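Local coordinates for protein histidine utilization repressor (Pseudomonas syringae pv. tomato, PDB 2PKH) that probably represses the histidine utilization (hut) operon by binding its hutP region until inducer is present, this chain being the repressor's C-terminal UTRA domain, at residues M31-I42 with I53-P64. Sequence-based numbering, arbitrary orientation.
Sequences MREGQRVFHSLI and IEDRFVNAQVAP
His39 and Asp55 join the two strands through a side-chain hydrogen bond. His39 NE2 donates to Asp55 OD1 at 2.6 Å, with an N-H...O angle of 163°. OD1 is met on its syn side and lies in the imidazole plane. With CG anti to the backbone N (chi1 177°), the His39 ring reaches across to the neighbouring strand. The other ring nitrogen, ND1, is bonded to Glu19 of strand 9-20. An ethanediol, probably from the crystallisation liquor, lies close to the His39 side chain.

The same imidazole forms an offset stack with Phe57. The centroids are 4.2 Å apart and the planes 17° from parallel. Phe57 CE1 sits over the centre of the imidazole. Arg25 adds a cation-pi contact to Phe57.

Backbone bonds pair the strands antiparallel, as the two arms of a beta hairpin. Phe38 with Val58, Ser40 with Arg56 and Ile42 with Glu54 are hydrogen-bonded pairs, each with two bonds. One example is Arg56 N to Ser40 O, 2.9 Å.

On the face of Phe38, Ser40 and Ile42, a water bonds to Ser40 OG and donates to Glu54 O. Ser40 OG also bonds to Tyr66. Along strand 53-59 itself, Arg56 NE forms a salt bridge with Glu54 OE1 at 2.7 Å, meeting it from above the carboxylate plane.

Apolar contacts lie towards both ends. Ala60 CB sits over the Phe38 ring in a CH-pi contact, 3.8 Å from its centroid. Leu41 CD2 presses tightly on Ile53 CG2 at 3.4 Å. The edge of the Phe38 ring meets a polar atom, the carbonyl oxygen of Ala63.

The contact builds neighbouring strands of the UTRA domain's antiparallel sheet. Bonds at both nitrogens and the Phe57 stack fix the rotation of the His39 ring. The two acidic partners would probably favour a protonated imidazole.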
loop_
_atom_site.group_PDB
_atom_site.type_symbol
_atom_site.label_atom_id
_atom_site.label_comp_id
_atom_site.label_asym_id
_atom_site.label_seq_id
_atom_site.Cartn_x
_atom_site.Cartn_y
_atom_site.Cartn_z
HETATM N N MSE B 31 21.474 -5.074 18.834
HETATM C CA MSE B 31 22.895 -5.127 19.092
HETATM C C MSE B 31 23.282 -4.705 20.507
HETATM O O MSE B 31 22.426 -4.316 21.268
HETATM C CB MSE B 31 23.629 -4.294 18.040
HETATM C CG MSE B 31 23.133 -2.945 17.833
HETATM SE SE MSE B 31 24.246 -2.203 16.320
HETATM C CE MSE B 31 23.559 -3.286 14.873
ATOM N N ARG B 32 24.548 -4.828 20.874
ATOM C CA ARG B 32 24.979 -4.360 22.212
ATOM C C ARG B 32 25.140 -2.835 22.188
ATOM O O ARG B 32 25.600 -2.248 21.185
ATOM C CB ARG B 32 26.304 -4.969 22.605
ATOM C CG ARG B 32 26.225 -6.422 22.962
ATOM C CD ARG B 32 27.598 -6.903 23.322
ATOM N NE ARG B 32 28.387 -7.300 22.156
ATOM C CZ ARG B 32 29.346 -6.581 21.560
ATOM N NH1 ARG B 32 29.675 -5.362 21.977
ATOM N NH2 ARG B 32 29.988 -7.089 20.512
ATOM N N GLU B 33 24.784 -2.183 23.292
ATOM C CA GLU B 33 24.845 -0.752 23.342
ATOM C C GLU B 33 26.234 -0.224 23.023
ATOM O O GLU B 33 26.372 0.889 22.547
ATOM C CB GLU B 33 24.364 -0.241 24.715
ATOM C CG GLU B 33 22.941 -0.687 25.025
ATOM C CD GLU B 33 22.354 -0.038 26.266
ATOM O OE1 GLU B 33 23.089 0.643 26.962
ATOM O OE2 GLU B 33 21.137 -0.217 26.528
ATOM N N GLY B 34 27.254 -1.037 23.250
ATOM C CA GLY B 34 28.651 -0.621 23.036
ATOM C C GLY B 34 29.157 -0.915 21.626
ATOM O O GLY B 34 30.258 -0.518 21.261
ATOM N N GLN B 35 28.341 -1.582 20.819
ATOM C CA GLN B 35 28.780 -1.959 19.475
ATOM C C GLN B 35 28.750 -0.755 18.553
ATOM O O GLN B 35 27.948 0.146 18.744
ATOM C CB GLN B 35 27.832 -2.998 18.899
ATOM C CG GLN B 35 28.580 -4.090 18.248
ATOM C CD GLN B 35 27.966 -5.449 18.504
ATOM O OE1 GLN B 35 28.692 -6.429 18.750
ATOM N NE2 GLN B 35 26.646 -5.529 18.463
ATOM N N ARG B 36 29.618 -0.741 17.548
ATOM C CA ARG B 36 29.711 0.418 16.679
ATOM C C ARG B 36 28.685 0.393 15.548
ATOM O O ARG B 36 28.423 -0.651 14.946
ATOM C CB ARG B 36 31.089 0.621 16.108
ATOM C CG ARG B 36 32.291 0.176 17.001
ATOM C CD ARG B 36 32.221 0.611 18.476
ATOM N NE ARG B 36 32.023 2.030 18.802
ATOM C CZ ARG B 36 32.531 3.081 18.156
ATOM N NH1 ARG B 36 32.308 4.302 18.636
ATOM N NH2 ARG B 36 33.276 2.920 17.065
ATOM N N VAL B 37 28.098 1.553 15.313
ATOM C CA VAL B 37 27.090 1.722 14.282
ATOM C C VAL B 37 27.557 2.923 13.472
ATOM O O VAL B 37 28.366 3.735 13.961
ATOM C CB VAL B 37 25.672 2.035 14.835
ATOM C CG1 VAL B 37 25.103 0.850 15.631
ATOM C CG2 VAL B 37 25.620 3.352 15.601
ATOM N N PHE B 38 27.067 3.047 12.253
ATOM C CA PHE B 38 27.324 4.286 11.467
ATOM C C PHE B 38 26.122 5.182 11.487
ATOM O O PHE B 38 25.001 4.691 11.542
ATOM C CB PHE B 38 27.684 3.937 10.017
ATOM C CG PHE B 38 28.873 3.047 9.881
ATOM C CD1 PHE B 38 30.009 3.257 10.672
ATOM C CD2 PHE B 38 28.905 2.076 8.883
ATOM C CE1 PHE B 38 31.172 2.512 10.484
ATOM C CE2 PHE B 38 30.058 1.321 8.688
ATOM C CZ PHE B 38 31.200 1.525 9.495
ATOM N N HIS B 39 26.350 6.487 11.492
ATOM C CA HIS B 39 25.284 7.444 11.778
ATOM C C HIS B 39 25.427 8.588 10.746
ATOM O O HIS B 39 26.475 9.206 10.670
ATOM C CB HIS B 39 25.481 8.009 13.207
ATOM C CG HIS B 39 24.475 9.049 13.583
ATOM N ND1 HIS B 39 24.652 9.928 14.627
ATOM C CD2 HIS B 39 23.346 9.437 12.960
ATOM C CE1 HIS B 39 23.653 10.781 14.656
ATOM N NE2 HIS B 39 22.821 10.478 13.682
ATOM N N SER B 40 24.379 8.849 9.967
ATOM C CA SER B 40 24.355 9.953 9.112
ATOM C C SER B 40 23.144 10.865 9.485
ATOM O O SER B 40 22.075 10.374 9.834
ATOM C CB SER B 40 24.296 9.524 7.598
ATOM O OG SER B 40 23.112 8.731 7.300
ATOM N N LEU B 41 23.336 12.170 9.391
ATOM C CA LEU B 41 22.199 13.133 9.505
ATOM C C LEU B 41 22.300 14.033 8.288
ATOM O O LEU B 41 23.311 14.732 8.081
ATOM C CB LEU B 41 22.263 13.958 10.823
ATOM C CG LEU B 41 20.886 14.642 11.078
ATOM C CD1 LEU B 41 20.758 14.866 12.617
ATOM C CD2 LEU B 41 20.859 15.843 10.293
ATOM N N ILE B 42 21.258 13.984 7.434
ATOM C CA ILE B 42 21.249 14.728 6.188
ATOM C C ILE B 42 19.984 15.589 6.102
ATOM O O ILE B 42 18.948 15.140 6.544
ATOM C CB ILE B 42 21.226 13.773 4.964
ATOM C CG1 ILE B 42 22.476 12.838 5.000
ATOM C CG2 ILE B 42 21.241 14.610 3.646
ATOM C CD1 ILE B 42 22.542 11.842 3.804
ATOM N N ILE B 53 14.547 16.096 7.565
ATOM C CA ILE B 53 15.801 15.738 8.206
ATOM C C ILE B 53 15.826 14.203 8.312
ATOM O O ILE B 53 14.929 13.620 8.877
ATOM C CB ILE B 53 15.987 16.383 9.637
ATOM C CG1 ILE B 53 15.771 17.904 9.569
ATOM C CG2 ILE B 53 17.443 16.211 10.138
ATOM C CD1 ILE B 53 15.980 18.587 10.988
ATOM N N GLU B 54 16.845 13.549 7.775
ATOM C CA GLU B 54 16.829 12.061 7.840
ATOM C C GLU B 54 17.976 11.723 8.809
ATOM O O GLU B 54 19.124 11.992 8.462
ATOM C CB GLU B 54 17.226 11.501 6.468
ATOM C CG GLU B 54 17.576 9.999 6.419
ATOM C CD GLU B 54 18.294 9.565 5.091
ATOM O OE1 GLU B 54 18.179 8.381 4.646
ATOM O OE2 GLU B 54 18.953 10.420 4.490
ATOM N N ASP B 55 17.663 11.193 9.996
ATOM C CA ASP B 55 18.665 10.829 11.011
ATOM C C ASP B 55 18.694 9.325 10.993
ATOM O O ASP B 55 17.689 8.715 11.359
ATOM C CB ASP B 55 18.161 11.258 12.387
ATOM C CG ASP B 55 19.320 11.415 13.390
ATOM O OD1 ASP B 55 20.503 11.292 12.931
ATOM O OD2 ASP B 55 19.038 11.600 14.611
ATOM N N ARG B 56 19.777 8.742 10.470
ATOM C CA ARG B 56 19.811 7.333 10.069
ATOM C C ARG B 56 20.940 6.611 10.733
ATOM O O ARG B 56 22.063 7.119 10.749
ATOM C CB ARG B 56 19.991 7.206 8.514
ATOM C CG ARG B 56 20.119 5.726 8.024
ATOM C CD ARG B 56 19.943 5.567 6.499
ATOM N NE ARG B 56 18.644 6.033 5.963
ATOM C CZ ARG B 56 17.512 5.332 5.948
ATOM N NH1 ARG B 56 17.447 4.118 6.500
ATOM N NH2 ARG B 56 16.414 5.895 5.435
ATOM N N PHE B 57 20.670 5.430 11.225
ATOM C CA PHE B 57 21.718 4.596 11.821
ATOM C C PHE B 57 21.798 3.247 11.106
ATOM O O PHE B 57 20.745 2.710 10.697
ATOM C CB PHE B 57 21.384 4.390 13.310
ATOM C CG PHE B 57 21.205 5.696 14.062
ATOM C CD1 PHE B 57 22.225 6.217 14.866
ATOM C CD2 PHE B 57 19.995 6.438 13.912
ATOM C CE1 PHE B 57 22.040 7.453 15.511
ATOM C CE2 PHE B 57 19.823 7.654 14.547
ATOM C CZ PHE B 57 20.884 8.182 15.310
ATOM N N VAL B 58 23.029 2.687 11.006
ATOM C CA VAL B 58 23.337 1.584 10.087
ATOM C C VAL B 58 24.286 0.639 10.773
ATOM O O VAL B 58 25.266 1.026 11.420
ATOM C CB VAL B 58 23.967 2.065 8.718
ATOM C CG1 VAL B 58 24.283 0.894 7.826
ATOM C CG2 VAL B 58 23.082 3.163 7.988
ATOM N N ASN B 59 23.938 -0.621 10.662
ATOM C CA ASN B 59 24.724 -1.659 11.228
ATOM C C ASN B 59 26.013 -1.697 10.431
ATOM O O ASN B 59 25.994 -1.964 9.213
ATOM C CB ASN B 59 24.026 -3.017 11.081
ATOM C CG ASN B 59 24.994 -4.138 11.342
ATOM O OD1 ASN B 59 25.391 -4.813 10.411
ATOM N ND2 ASN B 59 25.508 -4.231 12.581
ATOM N N ALA B 60 27.079 -1.331 11.101
ATOM C CA ALA B 60 28.434 -1.365 10.531
ATOM C C ALA B 60 28.846 -2.710 9.864
ATOM O O ALA B 60 29.602 -2.694 8.902
ATOM C CB ALA B 60 29.402 -0.948 11.597
ATOM N N GLN B 61 28.336 -3.860 10.342
ATOM C CA GLN B 61 28.726 -5.160 9.753
ATOM C C GLN B 61 28.107 -5.390 8.400
ATOM O O GLN B 61 28.717 -6.060 7.603
ATOM C CB GLN B 61 28.339 -6.359 10.631
ATOM C CG GLN B 61 28.533 -6.142 12.114
ATOM C CD GLN B 61 29.961 -6.295 12.556
ATOM O OE1 GLN B 61 30.486 -7.422 12.678
ATOM N NE2 GLN B 61 30.606 -5.169 12.844
ATOM N N VAL B 62 26.908 -4.817 8.158
ATOM C CA VAL B 62 26.147 -5.044 6.924
ATOM C C VAL B 62 26.630 -4.141 5.817
ATOM O O VAL B 62 26.681 -4.542 4.646
ATOM C CB VAL B 62 24.602 -4.794 7.147
ATOM C CG1 VAL B 62 23.816 -4.805 5.847
ATOM C CG2 VAL B 62 24.020 -5.829 8.049
ATOM N N ALA B 63 26.991 -2.902 6.174
ATOM C CA ALA B 63 27.380 -1.921 5.180
ATOM C C ALA B 63 28.733 -1.314 5.628
ATOM O O ALA B 63 28.810 -0.140 6.103
ATOM C CB ALA B 63 26.295 -0.851 5.032
ATOM N N PRO B 64 29.798 -2.135 5.567
ATOM C CA PRO B 64 31.062 -1.659 6.106
ATOM C C PRO B 64 31.614 -0.381 5.500
ATOM O O PRO B 64 32.418 0.314 6.153
ATOM C CB PRO B 64 32.017 -2.858 5.949
ATOM C CG PRO B 64 31.290 -3.873 5.199
ATOM C CD PRO B 64 29.872 -3.523 5.068
HETATM O O HOH W 1 20.999 10.290 6.689
#